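Local coordinates for protein serine proteinase inhibitor 1 (Myxoma virus, PDB 6BJ5) that inhibits serine proteases as a virus-encoded member of the serpin family and is important for the virulence of myxoma virus, at residues L78-V84 and V102-F107; S42-L47 and L143-S147; A74-L78 and F98-V102; I49-T55 and R276-A282; K113-N117 and R130-L136. One frame throughout, in Å; residues are numbered along the deposited sequence.

Contact 1 (L78-V84 and V102-F107)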
# COMPACT_ATOMS: atom_id res chain seq x y z
N LEU A 78 14.59 6.15 10.14
CA LEU A 78 14.92 7.47 9.64
C LEU A 78 16.44 7.56 9.49
O LEU A 78 17.18 7.25 10.43
CB LEU A 78 14.38 8.57 10.57
CG LEU A 78 14.75 10.02 10.23
CD1 LEU A 78 14.24 10.43 8.85
CD2 LEU A 78 14.25 10.97 11.31
N PHE A 79 16.90 7.98 8.33
CA PHE A 79 18.33 8.10 8.04
C PHE A 79 18.62 9.57 7.82
O PHE A 79 18.25 10.13 6.78
CB PHE A 79 18.70 7.27 6.81
CG PHE A 79 18.40 5.82 6.96
CD1 PHE A 79 19.32 4.97 7.53
CD2 PHE A 79 17.16 5.33 6.59
CE1 PHE A 79 19.03 3.63 7.70
CE2 PHE A 79 16.86 3.99 6.76
CZ PHE A 79 17.79 3.14 7.31
N VAL A 80 19.27 10.21 8.78
CA VAL A 80 19.60 11.62 8.66
C VAL A 80 21.09 11.74 8.44
O VAL A 80 21.88 11.05 9.10
CB VAL A 80 19.15 12.42 9.88
CG1 VAL A 80 19.52 13.89 9.69
CG2 VAL A 80 17.66 12.27 10.04
N ASP A 81 21.47 12.62 7.52
CA ASP A 81 22.87 12.82 7.22
C ASP A 81 23.61 13.31 8.46
O ASP A 81 23.05 14.03 9.29
CB ASP A 81 23.04 13.80 6.08
CG ASP A 81 24.47 13.86 5.60
OD1 ASP A 81 24.89 12.95 4.85
OD2 ASP A 81 25.19 14.78 6.02
N ALA A 82 24.86 12.85 8.62
CA ALA A 82 25.65 13.19 9.80
C ALA A 82 26.01 14.66 9.90
O ALA A 82 26.40 15.11 10.99
CB ALA A 82 26.94 12.37 9.85
N SER A 83 25.90 15.44 8.82
CA SER A 83 26.09 16.88 8.93
C SER A 83 24.95 17.56 9.68
O SER A 83 25.15 18.64 10.25
CB SER A 83 26.27 17.53 7.55
OG SER A 83 25.39 17.00 6.58
N VAL A 84 23.74 16.99 9.65
CA VAL A 84 22.52 17.67 10.07
C VAL A 84 22.38 17.70 11.60
O VAL A 84 22.19 16.65 12.23
CB VAL A 84 21.28 17.00 9.47
CG1 VAL A 84 20.03 17.73 9.90
CG2 VAL A 84 21.40 16.89 7.96
N VAL A 102 17.53 7.14 15.25
CA VAL A 102 17.91 7.78 14.01
C VAL A 102 19.30 7.29 13.62
O VAL A 102 20.21 7.22 14.45
CB VAL A 102 17.88 9.30 14.18
CG1 VAL A 102 18.33 9.98 12.88
CG2 VAL A 102 16.49 9.74 14.57
N GLN A 103 19.45 6.94 12.35
CA GLN A 103 20.70 6.40 11.83
C GLN A 103 21.44 7.51 11.10
O GLN A 103 20.98 7.97 10.05
CB GLN A 103 20.44 5.22 10.89
CG GLN A 103 19.69 4.09 11.54
CD GLN A 103 20.47 3.46 12.68
OE1 GLN A 103 21.64 3.10 12.51
NE2 GLN A 103 19.83 3.32 13.84
N ARG A 104 22.57 7.94 11.64
CA ARG A 104 23.36 8.97 10.97
C ARG A 104 24.11 8.30 9.84
O ARG A 104 24.63 7.19 9.98
CB ARG A 104 24.33 9.66 11.93
CG ARG A 104 23.76 10.05 13.31
CD ARG A 104 22.54 10.93 13.34
NE ARG A 104 22.64 12.14 12.54
CZ ARG A 104 22.56 13.37 13.03
NH1 ARG A 104 22.63 14.40 12.20
NH2 ARG A 104 22.41 13.57 14.34
N VAL A 105 24.16 8.97 8.69
CA VAL A 105 24.54 8.37 7.42
C VAL A 105 25.19 9.49 6.61
O VAL A 105 25.03 10.67 6.93
CB VAL A 105 23.27 7.78 6.73
CG1 VAL A 105 22.53 8.85 6.00
CG2 VAL A 105 23.56 6.62 5.81
N THR A 106 25.96 9.13 5.59
CA THR A 106 26.55 10.13 4.70
C THR A 106 25.92 9.98 3.32
O THR A 106 26.29 9.06 2.58
CB THR A 106 28.06 9.98 4.58
OG1 THR A 106 28.67 10.07 5.87
CG2 THR A 106 28.61 11.10 3.69
N PHE A 107 25.05 10.90 2.95
CA PHE A 107 24.33 10.70 1.70
C PHE A 107 25.12 11.03 0.44
O PHE A 107 24.50 11.10 -0.63
CB PHE A 107 23.02 11.48 1.69
CG PHE A 107 21.91 10.80 2.45
CD1 PHE A 107 21.31 9.65 1.91
CD2 PHE A 107 21.42 11.31 3.66
CE1 PHE A 107 20.30 9.01 2.58
CE2 PHE A 107 20.38 10.67 4.32
CZ PHE A 107 19.83 9.52 3.79

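Contact 2 (S42-L47 and L143-S147)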
# COMPACT_ATOMS: atom_id res chain seq x y z
N SER A 42 1.89 5.26 7.66
CA SER A 42 2.91 5.07 8.69
C SER A 42 4.10 6.01 8.47
O SER A 42 4.60 6.60 9.43
CB SER A 42 3.36 3.62 8.71
OG SER A 42 2.25 2.76 8.93
N ALA A 43 4.52 6.19 7.22
CA ALA A 43 5.62 7.09 6.91
C ALA A 43 5.28 8.53 7.29
O ALA A 43 6.06 9.20 7.98
CB ALA A 43 5.95 7.00 5.41
N LEU A 44 4.11 9.01 6.85
CA LEU A 44 3.67 10.36 7.17
C LEU A 44 3.56 10.56 8.68
O LEU A 44 3.83 11.66 9.19
CB LEU A 44 2.31 10.63 6.53
CG LEU A 44 2.19 10.65 5.01
CD1 LEU A 44 0.76 11.01 4.61
CD2 LEU A 44 3.16 11.65 4.43
N SER A 45 3.18 9.51 9.41
CA SER A 45 3.03 9.62 10.86
C SER A 45 4.38 9.87 11.53
O SER A 45 4.48 10.68 12.46
CB SER A 45 2.37 8.34 11.38
OG SER A 45 2.16 8.37 12.78
N VAL A 46 5.43 9.20 11.05
CA VAL A 46 6.79 9.49 11.52
C VAL A 46 7.20 10.90 11.12
O VAL A 46 7.67 11.68 11.95
CB VAL A 46 7.77 8.44 10.97
CG1 VAL A 46 9.21 8.82 11.30
CG2 VAL A 46 7.44 7.06 11.53
N LEU A 47 7.02 11.25 9.83
CA LEU A 47 7.36 12.59 9.34
C LEU A 47 6.75 13.68 10.19
O LEU A 47 7.27 14.80 10.24
CB LEU A 47 6.88 12.76 7.90
CG LEU A 47 7.22 14.07 7.19
CD1 LEU A 47 8.71 14.19 7.03
CD2 LEU A 47 6.57 14.16 5.83
N LEU A 143 16.26 10.32 5.00
CA LEU A 143 15.44 9.31 4.35
C LEU A 143 14.51 8.74 5.40
O LEU A 143 14.97 8.25 6.44
CB LEU A 143 16.31 8.21 3.72
CG LEU A 143 15.43 7.15 3.06
CD1 LEU A 143 14.90 7.74 1.73
CD2 LEU A 143 16.20 5.88 2.84
N LEU A 144 13.21 8.89 5.19
CA LEU A 144 12.22 8.33 6.09
C LEU A 144 11.66 7.10 5.38
O LEU A 144 11.15 7.21 4.27
CB LEU A 144 11.10 9.31 6.38
CG LEU A 144 10.28 9.00 7.63
CD1 LEU A 144 9.61 10.27 8.13
CD2 LEU A 144 9.25 7.89 7.42
N LEU A 145 11.78 5.94 6.02
CA LEU A 145 11.46 4.71 5.32
C LEU A 145 10.46 3.90 6.13
O LEU A 145 10.67 3.65 7.33
CB LEU A 145 12.74 3.92 5.03
CG LEU A 145 12.46 2.54 4.44
CD1 LEU A 145 12.06 2.68 3.00
CD2 LEU A 145 13.68 1.66 4.57
N SER A 146 9.36 3.50 5.46
CA SER A 146 8.29 2.67 6.01
C SER A 146 8.16 1.39 5.19
O SER A 146 7.90 1.44 3.98
CB SER A 146 6.96 3.44 6.01
OG SER A 146 5.90 2.68 6.57
N SER A 147 8.31 0.24 5.85
CA SER A 147 8.26 -1.06 5.20
C SER A 147 7.09 -1.86 5.74
O SER A 147 6.90 -1.92 6.96
CB SER A 147 9.54 -1.83 5.46
OG SER A 147 10.62 -1.19 4.81

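Contact 3 (A74-L78 and F98-V102)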
# COMPACT_ATOMS: atom_id res chain seq x y z
N ALA A 74 5.86 -4.61 10.09
CA ALA A 74 5.95 -3.21 9.72
C ALA A 74 7.23 -2.65 10.31
O ALA A 74 7.65 -3.06 11.39
CB ALA A 74 4.74 -2.41 10.23
N LEU A 75 7.86 -1.72 9.60
CA LEU A 75 9.15 -1.20 10.04
C LEU A 75 9.27 0.28 9.71
O LEU A 75 8.77 0.74 8.68
CB LEU A 75 10.30 -2.01 9.41
CG LEU A 75 11.74 -1.55 9.63
CD1 LEU A 75 12.67 -2.71 9.52
CD2 LEU A 75 12.16 -0.50 8.58
N ARG A 76 9.94 1.01 10.60
CA ARG A 76 10.09 2.46 10.45
C ARG A 76 11.48 2.89 10.88
O ARG A 76 11.88 2.67 12.03
CB ARG A 76 9.03 3.21 11.25
CG ARG A 76 7.64 2.99 10.72
CD ARG A 76 6.66 2.87 11.86
NE ARG A 76 5.53 3.72 11.58
CZ ARG A 76 4.67 4.14 12.48
NH1 ARG A 76 3.68 4.94 12.10
NH2 ARG A 76 4.81 3.78 13.73
N GLU A 77 12.21 3.52 9.95
CA GLU A 77 13.58 3.96 10.17
C GLU A 77 13.69 5.35 9.57
O GLU A 77 12.97 5.69 8.62
CB GLU A 77 14.62 3.03 9.52
CG GLU A 77 14.55 1.57 9.93
CD GLU A 77 14.77 1.34 11.42
OE1 GLU A 77 15.69 1.93 12.02
OE2 GLU A 77 13.98 0.57 12.01
N LEU A 78 14.59 6.15 10.14
CA LEU A 78 14.92 7.47 9.64
C LEU A 78 16.44 7.56 9.49
O LEU A 78 17.18 7.25 10.43
CB LEU A 78 14.38 8.57 10.57
CG LEU A 78 14.75 10.02 10.23
CD1 LEU A 78 14.24 10.43 8.85
CD2 LEU A 78 14.25 10.97 11.31
N PHE A 98 9.26 4.79 18.40
CA PHE A 98 9.34 3.80 17.34
C PHE A 98 10.38 2.73 17.63
O PHE A 98 10.79 2.00 16.71
CB PHE A 98 9.62 4.47 15.99
CG PHE A 98 8.69 5.60 15.72
CD1 PHE A 98 9.14 6.90 15.74
CD2 PHE A 98 7.35 5.35 15.44
CE1 PHE A 98 8.27 7.97 15.50
CE2 PHE A 98 6.48 6.40 15.21
CZ PHE A 98 6.94 7.71 15.24
N ASN A 99 10.84 2.65 18.88
CA ASN A 99 11.76 1.60 19.32
C ASN A 99 12.93 1.47 18.36
O ASN A 99 13.34 0.37 17.98
CB ASN A 99 11.03 0.26 19.46
CG ASN A 99 11.72 -0.68 20.43
OD1 ASN A 99 12.25 -0.25 21.45
ND2 ASN A 99 11.73 -1.97 20.10
N THR A 100 13.45 2.61 17.91
CA THR A 100 14.56 2.61 16.97
C THR A 100 15.20 3.99 16.99
O THR A 100 14.53 4.99 17.30
CB THR A 100 14.11 2.23 15.55
OG1 THR A 100 15.25 1.96 14.74
CG2 THR A 100 13.33 3.36 14.90
N SER A 101 16.49 4.04 16.68
CA SER A 101 17.25 5.28 16.75
C SER A 101 17.53 5.81 15.36
O SER A 101 17.72 5.04 14.42
CB SER A 101 18.57 5.10 17.51
OG SER A 101 18.33 5.01 18.91
N VAL A 102 17.53 7.14 15.25
CA VAL A 102 17.91 7.78 14.01
C VAL A 102 19.30 7.29 13.62
O VAL A 102 20.21 7.22 14.45
CB VAL A 102 17.88 9.30 14.18
CG1 VAL A 102 18.33 9.98 12.88
CG2 VAL A 102 16.49 9.74 14.57

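Contact 4 (I49-T55 and R276-A282)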
# COMPACT_ATOMS: atom_id res chain seq x y z
N ILE A 49 6.33 13.69 13.51
CA ILE A 49 7.08 13.93 14.73
C ILE A 49 8.17 14.97 14.50
O ILE A 49 8.62 15.61 15.44
CB ILE A 49 7.68 12.59 15.22
CG1 ILE A 49 6.58 11.57 15.50
CG2 ILE A 49 8.53 12.78 16.46
CD1 ILE A 49 5.63 12.01 16.58
N ALA A 50 8.56 15.18 13.25
CA ALA A 50 9.57 16.18 12.94
C ALA A 50 8.98 17.54 12.56
O ALA A 50 9.72 18.53 12.54
CB ALA A 50 10.45 15.68 11.78
N ALA A 51 7.69 17.62 12.25
CA ALA A 51 7.11 18.84 11.71
C ALA A 51 6.55 19.74 12.81
O ALA A 51 6.32 19.32 13.95
CB ALA A 51 6.01 18.51 10.70
N GLY A 52 6.35 21.00 12.47
CA GLY A 52 5.67 21.92 13.36
C GLY A 52 4.79 22.88 12.58
O GLY A 52 4.89 22.98 11.35
N GLY A 53 3.90 23.55 13.31
CA GLY A 53 3.13 24.62 12.70
C GLY A 53 2.17 24.13 11.63
O GLY A 53 1.43 23.16 11.81
N ASN A 54 2.15 24.87 10.51
CA ASN A 54 1.26 24.50 9.42
C ASN A 54 1.70 23.21 8.72
O ASN A 54 0.86 22.43 8.26
CB ASN A 54 1.17 25.61 8.38
CG ASN A 54 -0.07 25.47 7.51
OD1 ASN A 54 -1.17 25.15 8.01
ND2 ASN A 54 0.11 25.64 6.21
N THR A 55 3.01 23.00 8.57
CA THR A 55 3.48 21.80 7.88
C THR A 55 2.94 20.55 8.57
O THR A 55 2.41 19.64 7.92
CB THR A 55 5.01 21.81 7.80
OG1 THR A 55 5.42 22.96 7.06
CG2 THR A 55 5.53 20.57 7.09
N ARG A 276 8.72 27.40 3.09
CA ARG A 276 7.63 27.36 4.06
C ARG A 276 7.66 26.13 4.95
O ARG A 276 6.79 25.99 5.82
CB ARG A 276 6.28 27.44 3.34
CG ARG A 276 5.98 28.76 2.64
CD ARG A 276 4.49 28.88 2.37
NE ARG A 276 3.72 28.42 3.53
CZ ARG A 276 3.27 29.20 4.50
NH1 ARG A 276 3.49 30.52 4.47
NH2 ARG A 276 2.59 28.67 5.52
N ALA A 277 8.63 25.24 4.77
CA ALA A 277 8.62 23.93 5.42
C ALA A 277 9.18 24.05 6.83
O ALA A 277 10.36 24.37 7.01
CB ALA A 277 9.42 22.91 4.61
N ASP A 278 8.32 23.87 7.82
CA ASP A 278 8.74 23.88 9.23
C ASP A 278 9.01 22.45 9.69
O ASP A 278 8.08 21.75 10.13
CB ASP A 278 7.70 24.55 10.12
CG ASP A 278 8.08 24.51 11.60
OD1 ASP A 278 9.23 24.15 11.91
OD2 ASP A 278 7.24 24.81 12.46
N PHE A 279 10.27 22.02 9.65
CA PHE A 279 10.70 20.81 10.36
C PHE A 279 11.59 21.15 11.55
O PHE A 279 12.52 20.41 11.88
CB PHE A 279 11.38 19.82 9.41
CG PHE A 279 10.41 19.18 8.45
CD1 PHE A 279 9.56 18.20 8.89
CD2 PHE A 279 10.33 19.61 7.13
CE1 PHE A 279 8.66 17.61 8.02
CE2 PHE A 279 9.43 19.03 6.25
CZ PHE A 279 8.59 18.04 6.68
N GLY A 280 11.30 22.28 12.20
CA GLY A 280 12.03 22.78 13.35
C GLY A 280 11.97 21.93 14.60
O GLY A 280 12.76 22.16 15.53
N GLN A 281 11.03 20.99 14.70
CA GLN A 281 11.07 20.08 15.83
C GLN A 281 12.19 19.06 15.70
O GLN A 281 12.68 18.52 16.70
CB GLN A 281 9.73 19.36 15.99
CG GLN A 281 8.59 20.30 16.15
CD GLN A 281 8.76 21.10 17.42
OE1 GLN A 281 9.16 22.27 17.38
NE2 GLN A 281 8.52 20.46 18.55
N ALA A 282 12.62 18.80 14.47
CA ALA A 282 13.73 17.88 14.25
C ALA A 282 15.04 18.63 14.28
O ALA A 282 16.02 18.19 14.86
CB ALA A 282 13.59 17.16 12.91

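Contact 5 (K113-N117 and R130-L136)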
# COMPACT_ATOMS: atom_id res chain seq x y z
N LYS A 113 23.97 3.42 0.14
CA LYS A 113 23.02 2.36 -0.20
C LYS A 113 23.36 1.06 0.50
O LYS A 113 22.48 0.36 1.01
CB LYS A 113 23.04 2.15 -1.70
CG LYS A 113 22.47 3.28 -2.44
CD LYS A 113 21.24 2.83 -3.02
CE LYS A 113 21.20 3.19 -4.36
NZ LYS A 113 20.41 2.27 -5.09
N ASP A 114 24.64 0.69 0.49
CA ASP A 114 25.05 -0.55 1.13
C ASP A 114 24.78 -0.49 2.63
O ASP A 114 24.20 -1.43 3.19
CB ASP A 114 26.52 -0.84 0.84
CG ASP A 114 26.80 -0.97 -0.66
OD1 ASP A 114 25.84 -1.19 -1.42
OD2 ASP A 114 27.98 -0.86 -1.06
N VAL A 115 25.14 0.62 3.27
CA VAL A 115 24.84 0.79 4.69
C VAL A 115 23.35 0.61 4.95
O VAL A 115 22.94 -0.06 5.91
CB VAL A 115 25.31 2.16 5.20
CG1 VAL A 115 25.09 2.25 6.71
CG2 VAL A 115 26.77 2.43 4.85
N ILE A 116 22.51 1.19 4.09
CA ILE A 116 21.09 1.25 4.40
C ILE A 116 20.40 -0.07 4.09
O ILE A 116 19.59 -0.56 4.89
CB ILE A 116 20.44 2.44 3.67
CG1 ILE A 116 20.96 3.75 4.28
CG2 ILE A 116 18.92 2.38 3.79
CD1 ILE A 116 20.70 4.98 3.44
N ASN A 117 20.73 -0.70 2.97
CA ASN A 117 20.23 -2.04 2.71
C ASN A 117 20.78 -3.04 3.73
O ASN A 117 20.03 -3.86 4.29
CB ASN A 117 20.56 -2.45 1.28
CG ASN A 117 19.64 -1.80 0.27
OD1 ASN A 117 18.48 -2.20 0.13
ND2 ASN A 117 20.13 -0.76 -0.40
N ARG A 130 16.54 -2.81 -2.41
CA ARG A 130 17.49 -1.89 -3.03
C ARG A 130 16.89 -1.09 -4.18
O ARG A 130 17.58 -0.21 -4.73
CB ARG A 130 18.74 -2.65 -3.51
CG ARG A 130 20.00 -1.80 -3.36
CD ARG A 130 21.08 -2.06 -4.39
NE ARG A 130 22.33 -1.42 -3.97
CZ ARG A 130 22.96 -0.48 -4.65
NH1 ARG A 130 22.46 -0.06 -5.81
NH2 ARG A 130 24.08 0.05 -4.18
N VAL A 131 15.62 -1.33 -4.53
CA VAL A 131 14.90 -0.58 -5.56
C VAL A 131 14.60 0.82 -5.02
O VAL A 131 13.49 1.34 -5.12
CB VAL A 131 13.63 -1.35 -6.00
CG1 VAL A 131 12.88 -0.66 -7.15
CG2 VAL A 131 13.99 -2.78 -6.41
N LEU A 132 15.62 1.44 -4.41
CA LEU A 132 15.51 2.77 -3.82
C LEU A 132 16.57 3.71 -4.36
O LEU A 132 16.84 4.76 -3.76
CB LEU A 132 15.57 2.69 -2.29
CG LEU A 132 16.82 2.14 -1.55
CD1 LEU A 132 17.85 3.21 -1.30
CD2 LEU A 132 16.47 1.52 -0.22
N ASP A 133 17.22 3.36 -5.48
CA ASP A 133 18.09 4.35 -6.12
C ASP A 133 17.29 5.40 -6.86
O ASP A 133 17.81 6.48 -7.13
CB ASP A 133 19.06 3.71 -7.11
CG ASP A 133 20.21 4.65 -7.46
OD1 ASP A 133 20.99 5.04 -6.57
OD2 ASP A 133 20.31 5.03 -8.64
N ALA A 134 16.05 5.07 -7.21
CA ALA A 134 15.11 6.09 -7.65
C ALA A 134 15.04 7.27 -6.68
O ALA A 134 14.78 8.40 -7.11
CB ALA A 134 13.73 5.46 -7.83
N SER A 135 15.29 7.04 -5.39
CA SER A 135 14.97 8.03 -4.37
C SER A 135 16.16 8.68 -3.68
O SER A 135 15.97 9.69 -2.99
CB SER A 135 14.11 7.34 -3.29
OG SER A 135 13.34 8.25 -2.53
N LEU A 136 17.39 8.21 -3.90
CA LEU A 136 18.56 8.82 -3.27
C LEU A 136 19.30 9.68 -4.28
O LEU A 136 19.85 9.18 -5.26
CB LEU A 136 19.50 7.80 -2.64
CG LEU A 136 18.81 7.24 -1.40
CD1 LEU A 136 19.62 6.11 -0.77
CD2 LEU A 136 18.50 8.34 -0.41

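Contact 1 (L78-V84 and V102-F107)
Along the border between L78-D81 and Q103-V105, the backbone groups of L78 and V80 serve one neighbouring strand while F79 and D81 pair with L143 and K141 on the other side. Q103 N donates to L78 O at 3.0 Å, nearly linearly. V80 N to Q103 O and V105 N to V80 O, both 3.1 Å, are bent and weak. A82 N reaches V105 O at 2.8 Å, so the pairing runs just past the strand end. CA-H...O contacts supplement it, such as D81 CA to V105 O at 3.1 Å. These parallel strands are the two arms of a beta-alpha-beta crossover through helix 88-98, and strand 103-105 is the edge strand of the large serpin sheet. D81 OD1 accepts from F107 N at 2.8 Å, and OD2 closes an Asx turn with S83 N at 3.0 Å. D81 O takes V84 N at 3.1 Å in a type I turn and also R104 NH1 at 3.0 Å, although NH1 is less surely placed. The Q103 side chain turns back, NE2 bonding S101 O. On the F79 side of the sheet, F79 CB packs on F107 CZ (3.9 Å); on the other, V80 CG2 meets V102 CG1 (3.7 Å).

Contact 2 (S42-L47 and L143-S147)
Helix 37-49 lies on the large serpin sheet where it crosses strand 142-153, in the region known in serpins as the shutter, where the sheet opens to admit the reactive-centre loop. The two segments run at 144° to each other with axes 7.8 Å apart at closest approach. L144 dominates the interface. Its side chain projects from the sheet and fits against one side of the helix: CD1 lies 3.5 Å from V46 CG1 and 3.7 Å from L47 CB, while CD2 is 4.0 Å from A43 CB. Two residues along the strand on the same face, S146 sits against the preceding turn. A43 points sideways but touches both, and its methyl is small enough for the backbones to come close, with A43 CA and S146 CA 5.2 Å apart. Between the two segments the contact is van der Waals packing; the hydroxyls are satisfied elsewhere, S146 OG by G39 O and S42 OG by Y38 O, both in the first turn of the helix. Strand 305-314 flanks the site, with T312 and I314 also touching A43. Between the serine and the alanine, S146 CB and A43 CB are 3.7 Å apart.

Contact 3 (A74-L78 and F98-V102)
In this beta-alpha-beta unit, the chain leaves helix 88-98 and runs alongside strand 73-81 in the same direction before pairing with it as the edge strand. N99, with positive phi, breaks the helical path and turns the chain. On the strand, the first residue to take part is R76. Its guanidinium presents a face to the edge of the F98 ring, R76 NH2 lying 3.4 Å from F98 CE2, while R76 NH1 bonds S42 O of helix 37-49, tying the strand to the helix lying on it. The R76 carbonyl is covered by the T100 methyl, O to CG2 3.3 Å. E77 lies on the opposite sheet face from R76; its side chain bends so that OE1 accepts from T100 OG1 at 2.8 Å. The same oxygen also bonds Y119 OH, and OE2 forms a salt bridge with K123, so the carboxylate joins the return loop to the helix 112-120 region. At L78 the backbones draw together, CA to CA 5.3 Å from V102, and the side chains meet with L78 CD2 4.1 Å from V102 CG2.

Contact 4 (I49-T55 and R276-A282)
F279 is the apolar centre, its ring lying against the turn that links helix 37-49 to helix 53-58. F279 CD1 is 3.9 Å from A50 CB, F279 CE1 is 3.9 Å from A51 CB, and T55 CG2 approaches F279 CZ at 4.0 Å. Beside it the methyls of A50 and A282 touch, CB to CB 3.7 Å. Around this core the backbones are pinned: G52 N donates to D278 O at 3.0 Å, and D278 N to T55 OG1 at 3.1 Å. A weak bond joins A282 N to A50 O (3.5 Å). D278 OD1 accepts from G280 N at 2.8 Å, closing an Asx turn, and a side chain at G52 would collide with D278 OD2. At the polar edge R276 NE forms a salt bridge with D270, and N54 bonds R57 through OD1 and D270 through ND2. Altogether, the loop ahead of strand 293-302 is fastened to the helix-helix junction: F90 of helix 88-98 packs on A50 and A282, R87 bonds G280 O, and L47 of helix 37-49 touches F279.

Contact 5 (K113-N117 and R130-L136)
Two ion pairs link helix 112-120 to the loop that follows it. K113 NZ lies 3.2 Å from D133 OD1 in a salt bridge, though both atoms are crowded in the model and their positions are less certain. D114 OD1 and R130 NH2 pair at 3.5 Å, a well-directed but long and weak bond at the guanidinium edge. K113 NZ also stands over a face of the R130 guanidinium, 3.2 Å from NH1; these like charges are close, each with an aspartate partner. N117 turns its amide back on the helix, ND2 donating to K113 O at 3.0 Å, and the same ND2 lies 3.1 Å from R130 CG. Inward, the methylenes of K113 become part of the packing: K113 CD is 3.8 Å from L132 CD1 and 4.3 Å from L136 CD1. I116 CD1 touches L136 CD1 loosely at 4.5 Å. L132, like L136, points to the helix. In serpins a helix here crosses the outer face of the large sheet, and this loop returns the chain to strand 142-153: F107 packs on I116 and L136, while A134 and S135 rest on L294 of strand 293-302.

Contacts 1, 2 and 3 are built on neighbouring strands of one sheet. Contacts 1 and 3 share L78 and V102, with centres 13 Å apart; strand 142-153 of contact 2 bonds to strand 73-81 of both, for example F79 O to L143 N at 2.7 Å. Contact 4 lies beyond the helices on one side, joined to contact 2 where L47 CD1 meets F279 CE1 (3.6 Å). Contact 5 flanks the other face, reaching contact 1 through F107 CE1 and L136 CD2 (3.5 Å); contacts 4 and 5 are 25 Å apart between centres. Strand 305-314 lies between 142-153 and 293-302, consistent with an inserted reactive-centre loop, and contact 2 directly adjoins it.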